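Local coordinates for protein ribulose-bisphosphate carboxylase (PDB 4NAS) that belongs to the large-chain ribulose-bisphosphate carboxylase family, pairing an alpha/beta N-terminal domain with a TIM-barrel domain that holds a calcium ion at a carboxylated lysine, at residues A15-R20 against I108-L113; E61-L66 against A76-A81. All coordinates share one frame; numbering follows the deposited sequence.

Contact 1: residues A15-R20 against I108-L113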
ATOM      1  N   ALA B  15     -15.421 -10.461  -6.236  1.00 21.62           N
ATOM      2  CA  ALA B  15     -14.372  -9.758  -6.952  1.00 23.84           C
ATOM      3  C   ALA B  15     -14.306 -10.207  -8.409  1.00 25.65           C
ATOM      4  O   ALA B  15     -14.424 -11.392  -8.710  1.00 22.10           O
ATOM      5  CB  ALA B  15     -13.032  -9.985  -6.270  1.00 18.74           C
ATOM      6  N   THR B  16     -14.124  -9.239  -9.301  1.00 16.71           N
ATOM      7  CA  THR B  16     -13.933  -9.480 -10.718  1.00 17.49           C
ATOM      8  C   THR B  16     -12.499  -9.166 -11.058  1.00 27.81           C
ATOM      9  O   THR B  16     -12.033  -8.052 -10.773  1.00 16.85           O
ATOM     10  CB  THR B  16     -14.818  -8.550 -11.555  1.00 21.08           C
ATOM     11  OG1 THR B  16     -16.191  -8.783 -11.243  1.00 22.93           O
ATOM     12  CG2 THR B  16     -14.591  -8.780 -13.053  1.00 23.73           C
ATOM     13  N   TYR B  17     -11.806 -10.145 -11.648  1.00 26.57           N
ATOM     14  CA  TYR B  17     -10.419  -9.991 -12.092  1.00 23.41           C
ATOM     15  C   TYR B  17     -10.340 -10.027 -13.607  1.00 26.54           C
ATOM     16  O   TYR B  17     -11.088 -10.758 -14.247  1.00 30.79           O
ATOM     17  CB  TYR B  17      -9.530 -11.119 -11.535  1.00 23.04           C
ATOM     18  CG  TYR B  17      -9.644 -11.260 -10.046  1.00 22.04           C
ATOM     19  CD1 TYR B  17      -8.832 -10.499  -9.189  1.00 16.64           C
ATOM     20  CD2 TYR B  17     -10.575 -12.119  -9.487  1.00 26.68           C
ATOM     21  CE1 TYR B  17      -8.953 -10.612  -7.827  1.00 19.40           C
ATOM     22  CE2 TYR B  17     -10.699 -12.246  -8.117  1.00 21.23           C
ATOM     23  CZ  TYR B  17      -9.893 -11.499  -7.294  1.00 19.29           C
ATOM     24  OH  TYR B  17     -10.007 -11.625  -5.930  1.00 17.21           O
ATOM     25  N   ARG B  18      -9.450  -9.213 -14.163  1.00 21.78           N
ATOM     26  CA  ARG B  18      -9.075  -9.297 -15.571  1.00 25.60           C
ATOM     27  C   ARG B  18      -7.699  -9.945 -15.610  1.00 27.98           C
ATOM     28  O   ARG B  18      -6.765  -9.465 -14.953  1.00 24.06           O
ATOM     29  CB  ARG B  18      -8.952  -7.889 -16.185  1.00 21.69           C
ATOM     30  CG  ARG B  18      -8.492  -7.901 -17.662  1.00 29.39           C
ATOM     31  CD  ARG B  18      -7.780  -6.599 -18.054  1.00 37.51           C
ATOM     32  NE  ARG B  18      -7.411  -6.561 -19.472  1.00 46.35           N
ATOM     33  CZ  ARG B  18      -6.246  -6.978 -19.972  1.00 48.20           C
ATOM     34  NH1 ARG B  18      -5.310  -7.485 -19.180  1.00 48.12           N
ATOM     35  NH2 ARG B  18      -6.015  -6.889 -21.273  1.00 51.25           N
ATOM     36  N   LEU B  19      -7.546 -11.006 -16.391  1.00 21.75           N
ATOM     37  CA  LEU B  19      -6.269 -11.725 -16.432  1.00 24.30           C
ATOM     38  C   LEU B  19      -6.004 -12.349 -17.797  1.00 27.00           C
ATOM     39  O   LEU B  19      -6.935 -12.562 -18.588  1.00 26.84           O
ATOM     40  CB  LEU B  19      -6.222 -12.802 -15.348  1.00 31.09           C
ATOM     41  CG  LEU B  19      -7.371 -13.825 -15.298  1.00 37.16           C
ATOM     42  CD1 LEU B  19      -7.142 -15.010 -16.217  1.00 35.94           C
ATOM     43  CD2 LEU B  19      -7.619 -14.314 -13.880  1.00 43.11           C
ATOM     44  N   ARG B  20      -4.731 -12.640 -18.061  1.00 25.59           N
ATOM     45  CA  ARG B  20      -4.330 -13.331 -19.286  1.00 37.65           C
ATOM     46  C   ARG B  20      -3.879 -14.751 -18.944  1.00 38.08           C
ATOM     47  O   ARG B  20      -3.152 -14.957 -17.976  1.00 31.77           O
ATOM     48  CB  ARG B  20      -3.202 -12.564 -19.981  1.00 29.18           C
ATOM     49  CG  ARG B  20      -2.652 -13.246 -21.213  1.00 31.90           C
ATOM     50  CD  ARG B  20      -1.634 -12.371 -21.919  1.00 38.86           C
ATOM     51  NE  ARG B  20      -1.099 -13.032 -23.107  1.00 47.07           N
ATOM     52  CZ  ARG B  20      -0.857 -12.425 -24.269  1.00 47.39           C
ATOM     53  NH1 ARG B  20      -1.111 -11.132 -24.413  1.00 42.51           N
ATOM     54  NH2 ARG B  20      -0.371 -13.118 -25.294  1.00 45.31           N
ATOM     55  N   ILE B 108      -2.645 -10.004 -13.969  1.00 16.88           N
ATOM     56  CA  ILE B 108      -3.981 -10.084 -13.385  1.00 16.90           C
ATOM     57  C   ILE B 108      -4.251  -8.747 -12.701  1.00 16.09           C
ATOM     58  O   ILE B 108      -3.327  -8.147 -12.176  1.00 16.00           O
ATOM     59  CB  ILE B 108      -4.078 -11.224 -12.335  1.00 17.05           C
ATOM     60  CG1 ILE B 108      -5.500 -11.354 -11.812  1.00 18.54           C
ATOM     61  CG2 ILE B 108      -3.058 -11.035 -11.155  1.00 16.38           C
ATOM     62  CD1 ILE B 108      -5.737 -12.692 -11.104  1.00 24.91           C
ATOM     63  N   ARG B 109      -5.497  -8.294 -12.725  1.00 19.82           N
ATOM     64  CA  ARG B 109      -5.851  -6.982 -12.182  1.00 17.97           C
ATOM     65  C   ARG B 109      -7.227  -7.021 -11.556  1.00 15.74           C
ATOM     66  O   ARG B 109      -8.184  -7.529 -12.166  1.00 17.18           O
ATOM     67  CB  ARG B 109      -5.806  -5.949 -13.321  1.00 15.94           C
ATOM     68  CG  ARG B 109      -6.152  -4.519 -12.966  1.00 17.59           C
ATOM     69  CD  ARG B 109      -6.074  -3.643 -14.239  1.00 24.52           C
ATOM     70  NE  ARG B 109      -5.694  -2.263 -13.947  1.00 23.62           N
ATOM     71  CZ  ARG B 109      -6.524  -1.234 -13.970  1.00 23.47           C
ATOM     72  NH1 ARG B 109      -7.802  -1.406 -14.274  1.00 27.76           N
ATOM     73  NH2 ARG B 109      -6.070  -0.025 -13.681  1.00 22.78           N
ATOM     74  N   LEU B 110      -7.347  -6.471 -10.351  1.00 18.31           N
ATOM     75  CA  LEU B 110      -8.644  -6.390  -9.674  1.00 16.28           C
ATOM     76  C   LEU B 110      -9.478  -5.214 -10.201  1.00 23.41           C
ATOM     77  O   LEU B 110      -9.077  -4.037 -10.072  1.00 18.86           O
ATOM     78  CB  LEU B 110      -8.428  -6.278  -8.157  1.00 17.99           C
ATOM     79  CG  LEU B 110      -9.681  -6.109  -7.290  1.00 19.61           C
ATOM     80  CD1 LEU B 110     -10.587  -7.341  -7.375  1.00 19.32           C
ATOM     81  CD2 LEU B 110      -9.224  -5.879  -5.849  1.00 16.07           C
ATOM     82  N   GLU B 111     -10.632  -5.544 -10.782  1.00 16.25           N
ATOM     83  CA  GLU B 111     -11.454  -4.617 -11.560  1.00 24.90           C
ATOM     84  C   GLU B 111     -12.686  -4.153 -10.804  1.00 22.87           C
ATOM     85  O   GLU B 111     -13.178  -3.037 -11.003  1.00 19.22           O
ATOM     86  CB  GLU B 111     -11.949  -5.312 -12.835  1.00 29.08           C
ATOM     87  CG  GLU B 111     -10.865  -5.677 -13.841  1.00 39.13           C
ATOM     88  CD  GLU B 111     -10.439  -4.493 -14.678  1.00 47.97           C
ATOM     89  OE1 GLU B 111     -10.834  -4.432 -15.863  1.00 48.92           O
ATOM     90  OE2 GLU B 111      -9.721  -3.618 -14.148  1.00 50.32           O
ATOM     91  N   ARG B 112     -13.222  -5.034  -9.972  1.00 20.57           N
ATOM     92  CA  ARG B 112     -14.474  -4.740  -9.294  1.00 17.50           C
ATOM     93  C   ARG B 112     -14.582  -5.486  -7.970  1.00 20.85           C
ATOM     94  O   ARG B 112     -14.155  -6.653  -7.841  1.00 18.74           O
ATOM     95  CB  ARG B 112     -15.675  -5.071 -10.191  1.00 18.85           C
ATOM     96  CG  ARG B 112     -17.027  -4.680  -9.567  1.00 28.78           C
ATOM     97  CD  ARG B 112     -18.236  -5.089 -10.417  1.00 26.65           C
ATOM     98  NE  ARG B 112     -19.464  -4.502  -9.879  1.00 24.32           N
ATOM     99  CZ  ARG B 112     -20.680  -4.715 -10.368  1.00 35.07           C
ATOM    100  NH1 ARG B 112     -20.845  -5.524 -11.399  1.00 39.75           N
ATOM    101  NH2 ARG B 112     -21.736  -4.128  -9.814  1.00 43.05           N
ATOM    102  N   LEU B 113     -15.129  -4.788  -6.978  1.00 23.43           N
ATOM    103  CA  LEU B 113     -15.491  -5.404  -5.705  1.00 27.22           C
ATOM    104  C   LEU B 113     -16.951  -5.141  -5.414  1.00 23.42           C
ATOM    105  O   LEU B 113     -17.374  -3.989  -5.239  1.00 27.24           O
ATOM    106  CB  LEU B 113     -14.646  -4.843  -4.568  1.00 16.45           C
ATOM    107  CG  LEU B 113     -13.191  -5.294  -4.517  1.00 16.69           C
ATOM    108  CD1 LEU B 113     -12.476  -4.514  -3.400  1.00 18.07           C
ATOM    109  CD2 LEU B 113     -13.034  -6.804  -4.300  1.00 16.45           C
TER
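A classic beta bulge interrupts the antiparallel pairing of strands 12-22 and 108-114 in the N-terminal domain sheet, where Glu-111 and Arg-112 both face Thr-16. Thr-16 O takes the N-H of Glu-111 at 2.9 Å, and only weakly that of Arg-112, whose own O receives Thr-16 N at 3.0 Å. Beyond the bulge the register is shifted by one residue, and Arg-18 and Arg-109 form a hydrogen-bonded pair with both N-H...O bonds made. Ala-15, Tyr-17 and Leu-19 share the buried face with Leu-113, Leu-110 and Ile-108; helix 91-99 packs on Tyr-17, Ile-108, Leu-110 and Leu-113, and helix 26-36 on Leu-19 and Ile-108. There Leu-110 CD1 lies 3.7 Å from Tyr-17 CE1 and also reaches Ala-15 CB, while the Tyr-17 hydroxyl is hydrogen-bonded to Val-98 O. Leu-19 and Ile-108 run side by side and point the same way, with CD2 of Leu-19 3.7 Å from CD1 of Ile-108. On the other face Thr-16 CB meets Arg-112 CB, and Thr-16 OG1 is hydrogen-bonded to Asp-79 OD1. The chain of Glu-111 bends at chi2 (-80°), bringing CD to within 4.0 Å of Arg-18 CB. Its CG packs 3.7 Å from Arg-18 CB, and its OE2 accepts Arg-109 NH1 at 2.9 Å in a salt bridge, with NH1 nearly in line with the CD-OE2 bond and the oxygen 17° out of the guanidinium plane.

Contact 2: residues E61-L66 against A76-A81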
ATOM      1  N   GLU B  61     -18.105 -17.513  -9.568  1.00 28.26           N
ATOM      2  CA  GLU B  61     -19.408 -16.966  -9.962  1.00 35.43           C
ATOM      3  C   GLU B  61     -19.544 -16.789 -11.470  1.00 33.04           C
ATOM      4  O   GLU B  61     -20.650 -16.847 -12.013  1.00 34.04           O
ATOM      5  CB  GLU B  61     -19.693 -15.644  -9.243  1.00 40.34           C
ATOM      6  CG  GLU B  61     -19.794 -15.772  -7.728  1.00 50.21           C
ATOM      7  CD  GLU B  61     -21.132 -16.320  -7.265  1.00 60.01           C
ATOM      8  OE1 GLU B  61     -22.014 -15.503  -6.917  1.00 63.40           O
ATOM      9  OE2 GLU B  61     -21.300 -17.560  -7.239  1.00 62.01           O
ATOM     10  N   GLY B  62     -18.421 -16.573 -12.148  1.00 33.69           N
ATOM     11  CA  GLY B  62     -18.441 -16.435 -13.593  1.00 34.00           C
ATOM     12  C   GLY B  62     -17.068 -16.384 -14.232  1.00 32.48           C
ATOM     13  O   GLY B  62     -16.100 -15.906 -13.638  1.00 25.07           O
ATOM     14  N   ILE B  63     -16.991 -16.913 -15.450  1.00 38.21           N
ATOM     15  CA  ILE B  63     -15.787 -16.843 -16.272  1.00 36.76           C
ATOM     16  C   ILE B  63     -16.170 -16.315 -17.648  1.00 34.49           C
ATOM     17  O   ILE B  63     -17.018 -16.894 -18.312  1.00 34.48           O
ATOM     18  CB  ILE B  63     -15.153 -18.228 -16.469  1.00 34.33           C
ATOM     19  CG1 ILE B  63     -14.862 -18.893 -15.117  1.00 33.74           C
ATOM     20  CG2 ILE B  63     -13.898 -18.118 -17.326  1.00 35.14           C
ATOM     21  CD1 ILE B  63     -13.948 -20.070 -15.214  1.00 32.33           C
ATOM     22  N   ARG B  64     -15.545 -15.221 -18.070  1.00 32.96           N
ATOM     23  CA  ARG B  64     -15.879 -14.577 -19.334  1.00 31.83           C
ATOM     24  C   ARG B  64     -14.628 -14.327 -20.172  1.00 31.58           C
ATOM     25  O   ARG B  64     -13.770 -13.530 -19.804  1.00 31.12           O
ATOM     26  CB  ARG B  64     -16.602 -13.248 -19.090  1.00 36.73           C
ATOM     27  CG  ARG B  64     -17.922 -13.360 -18.335  1.00 36.74           C
ATOM     28  CD  ARG B  64     -18.534 -11.989 -18.096  1.00 38.01           C
ATOM     29  NE  ARG B  64     -17.750 -11.169 -17.169  1.00 33.06           N
ATOM     30  CZ  ARG B  64     -17.833 -11.270 -15.846  1.00 32.28           C
ATOM     31  NH1 ARG B  64     -18.659 -12.159 -15.301  1.00 27.23           N
ATOM     32  NH2 ARG B  64     -17.097 -10.490 -15.066  1.00 33.61           N
ATOM     33  N   VAL B  65     -14.536 -15.001 -21.310  1.00 27.38           N
ATOM     34  CA  VAL B  65     -13.432 -14.779 -22.229  1.00 38.92           C
ATOM     35  C   VAL B  65     -13.655 -13.463 -22.974  1.00 40.04           C
ATOM     36  O   VAL B  65     -14.695 -13.267 -23.600  1.00 44.44           O
ATOM     37  CB  VAL B  65     -13.324 -15.934 -23.235  1.00 38.77           C
ATOM     38  CG1 VAL B  65     -12.517 -15.517 -24.440  1.00 38.88           C
ATOM     39  CG2 VAL B  65     -12.720 -17.160 -22.573  1.00 37.86           C
ATOM     40  N   LEU B  66     -12.692 -12.552 -22.887  1.00 38.36           N
ATOM     41  CA  LEU B  66     -12.842 -11.249 -23.525  1.00 35.16           C
ATOM     42  C   LEU B  66     -12.206 -11.237 -24.910  1.00 41.98           C
ATOM     43  O   LEU B  66     -12.732 -10.626 -25.839  1.00 40.55           O
ATOM     44  CB  LEU B  66     -12.252 -10.143 -22.665  1.00 33.00           C
ATOM     45  CG  LEU B  66     -12.844  -9.981 -21.263  1.00 37.30           C
ATOM     46  CD1 LEU B  66     -12.462  -8.634 -20.693  1.00 36.04           C
ATOM     47  CD2 LEU B  66     -14.367 -10.166 -21.260  1.00 37.29           C
ATOM     48  N   ALA B  76      -9.414 -12.836 -20.022  1.00 27.75           N
ATOM     49  CA  ALA B  76     -10.690 -13.211 -19.455  1.00 27.51           C
ATOM     50  C   ALA B  76     -10.990 -12.456 -18.176  1.00 29.04           C
ATOM     51  O   ALA B  76     -10.088 -11.895 -17.530  1.00 27.03           O
ATOM     52  CB  ALA B  76     -10.734 -14.716 -19.207  1.00 28.18           C
ATOM     53  N   GLU B  77     -12.272 -12.427 -17.832  1.00 23.19           N
ATOM     54  CA  GLU B  77     -12.703 -11.970 -16.525  1.00 21.27           C
ATOM     55  C   GLU B  77     -13.188 -13.175 -15.742  1.00 33.25           C
ATOM     56  O   GLU B  77     -13.833 -14.072 -16.288  1.00 33.09           O
ATOM     57  CB  GLU B  77     -13.826 -10.943 -16.636  1.00 29.10           C
ATOM     58  CG  GLU B  77     -13.326  -9.550 -16.996  1.00 34.75           C
ATOM     59  CD  GLU B  77     -14.427  -8.519 -16.992  1.00 35.20           C
ATOM     60  OE1 GLU B  77     -15.581  -8.881 -16.676  1.00 39.84           O
ATOM     61  OE2 GLU B  77     -14.137  -7.346 -17.308  1.00 33.56           O
ATOM     62  N   ILE B  78     -12.851 -13.205 -14.462  1.00 27.77           N
ATOM     63  CA  ILE B  78     -13.313 -14.261 -13.586  1.00 24.02           C
ATOM     64  C   ILE B  78     -13.931 -13.560 -12.400  1.00 28.50           C
ATOM     65  O   ILE B  78     -13.382 -12.558 -11.943  1.00 26.31           O
ATOM     66  CB  ILE B  78     -12.136 -15.114 -13.126  1.00 29.11           C
ATOM     67  CG1 ILE B  78     -11.580 -15.905 -14.307  1.00 33.40           C
ATOM     68  CG2 ILE B  78     -12.550 -16.047 -12.011  1.00 34.04           C
ATOM     69  CD1 ILE B  78     -10.289 -16.600 -14.001  1.00 39.25           C
ATOM     70  N   ASP B  79     -15.080 -14.049 -11.933  1.00 23.67           N
ATOM     71  CA  ASP B  79     -15.701 -13.531 -10.712  1.00 23.84           C
ATOM     72  C   ASP B  79     -15.568 -14.585  -9.613  1.00 24.90           C
ATOM     73  O   ASP B  79     -15.940 -15.740  -9.827  1.00 24.66           O
ATOM     74  CB  ASP B  79     -17.200 -13.241 -10.927  1.00 29.06           C
ATOM     75  CG  ASP B  79     -17.471 -12.179 -11.993  1.00 27.10           C
ATOM     76  OD1 ASP B  79     -16.637 -11.282 -12.213  1.00 27.51           O
ATOM     77  OD2 ASP B  79     -18.562 -12.241 -12.602  1.00 31.80           O
ATOM     78  N   ILE B  80     -15.038 -14.202  -8.450  1.00 23.03           N
ATOM     79  CA  ILE B  80     -14.913 -15.124  -7.311  1.00 25.59           C
ATOM     80  C   ILE B  80     -15.683 -14.581  -6.093  1.00 24.78           C
ATOM     81  O   ILE B  80     -15.574 -13.388  -5.768  1.00 23.13           O
ATOM     82  CB  ILE B  80     -13.432 -15.346  -6.907  1.00 23.49           C
ATOM     83  CG1 ILE B  80     -12.594 -15.848  -8.091  1.00 24.84           C
ATOM     84  CG2 ILE B  80     -13.325 -16.316  -5.734  1.00 23.65           C
ATOM     85  CD1 ILE B  80     -13.066 -17.195  -8.665  1.00 27.38           C
ATOM     86  N   ALA B  81     -16.477 -15.435  -5.443  1.00 25.67           N
ATOM     87  CA  ALA B  81     -17.198 -15.053  -4.225  1.00 29.19           C
ATOM     88  C   ALA B  81     -16.463 -15.521  -2.961  1.00 29.39           C
ATOM     89  O   ALA B  81     -16.211 -16.716  -2.794  1.00 30.94           O
ATOM     90  CB  ALA B  81     -18.614 -15.601  -4.247  1.00 33.97           C
TER
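Arg-64 reaches across the antiparallel hairpin of strands 59-68 and 73-83 and bridges two carboxylates of the partner strand, Glu-77 and Asp-79. Its side-on grip on Glu-77 uses NE and NH2, both directed at OE1: NH2 makes the shorter bond, 2.7 Å to Glu-77 OE1, and NE a longer one. Both donors arrive on the anti side of that oxygen, and the guanidinium and Glu-77 carboxylate planes stand 90° apart. Asp-79 is held end-on. NH1 of Arg-64 gives a nearly straight bond of 2.7 Å to Asp-79 OD2 from above the carboxylate plane, while NH2 reaches Asp-79 OD1 at 3.0 Å on its syn side. The bend at chi3 (-67°) turns NE of Arg-64 back toward Glu-77. Backbone pairing underneath sets the spacing: Arg-64 and Glu-77 exchange two bonds, each 2.7 Å between N and O. At the far end Glu-61 and Gly-62 both face Asp-79 in a classic bulge, where Asp-79 O takes Glu-61 N at 2.8 Å and Gly-62 N weakly. Glu-61 CG then rests on Ala-81 CB, and Leu-66 CD1 lies against Glu-77 CG. The opposite face carries Ile-63, Ala-76 and Ile-78, which touch helix 26-36. Further out, Asp-79 OD1, also held by Thr-16 of strand 12-22, thus has two partners. With one cation shared between two acids, the network has a net negative formal charge if both are ionised, and Arg-64 would be expected to ease the repulsion between them.

From the N terminus, strand 12-22 comes first and pairs with strand 108-114, so contact 1 closes a long loop of 87 intervening residues. Contact 2 is nested inside that loop as a local hairpin, closed after only nine residues. The two do not cross. Strand 73-83 lies beside 12-22, giving the order 59-68, 73-83, 12-22, 108-114 across one sheet, and the contact centres are 8 Å apart. Backbone bonding continues between them, with Ala-76 N 2.9 Å from Leu-19 O, and Leu-19 CD2 packs on Ile-78 CD1. The hairpin, which follows helix 26-36 and precedes helix 91-99 in the chain, is thereby tied through strand 73-83 to strands 12-22 and 108-114.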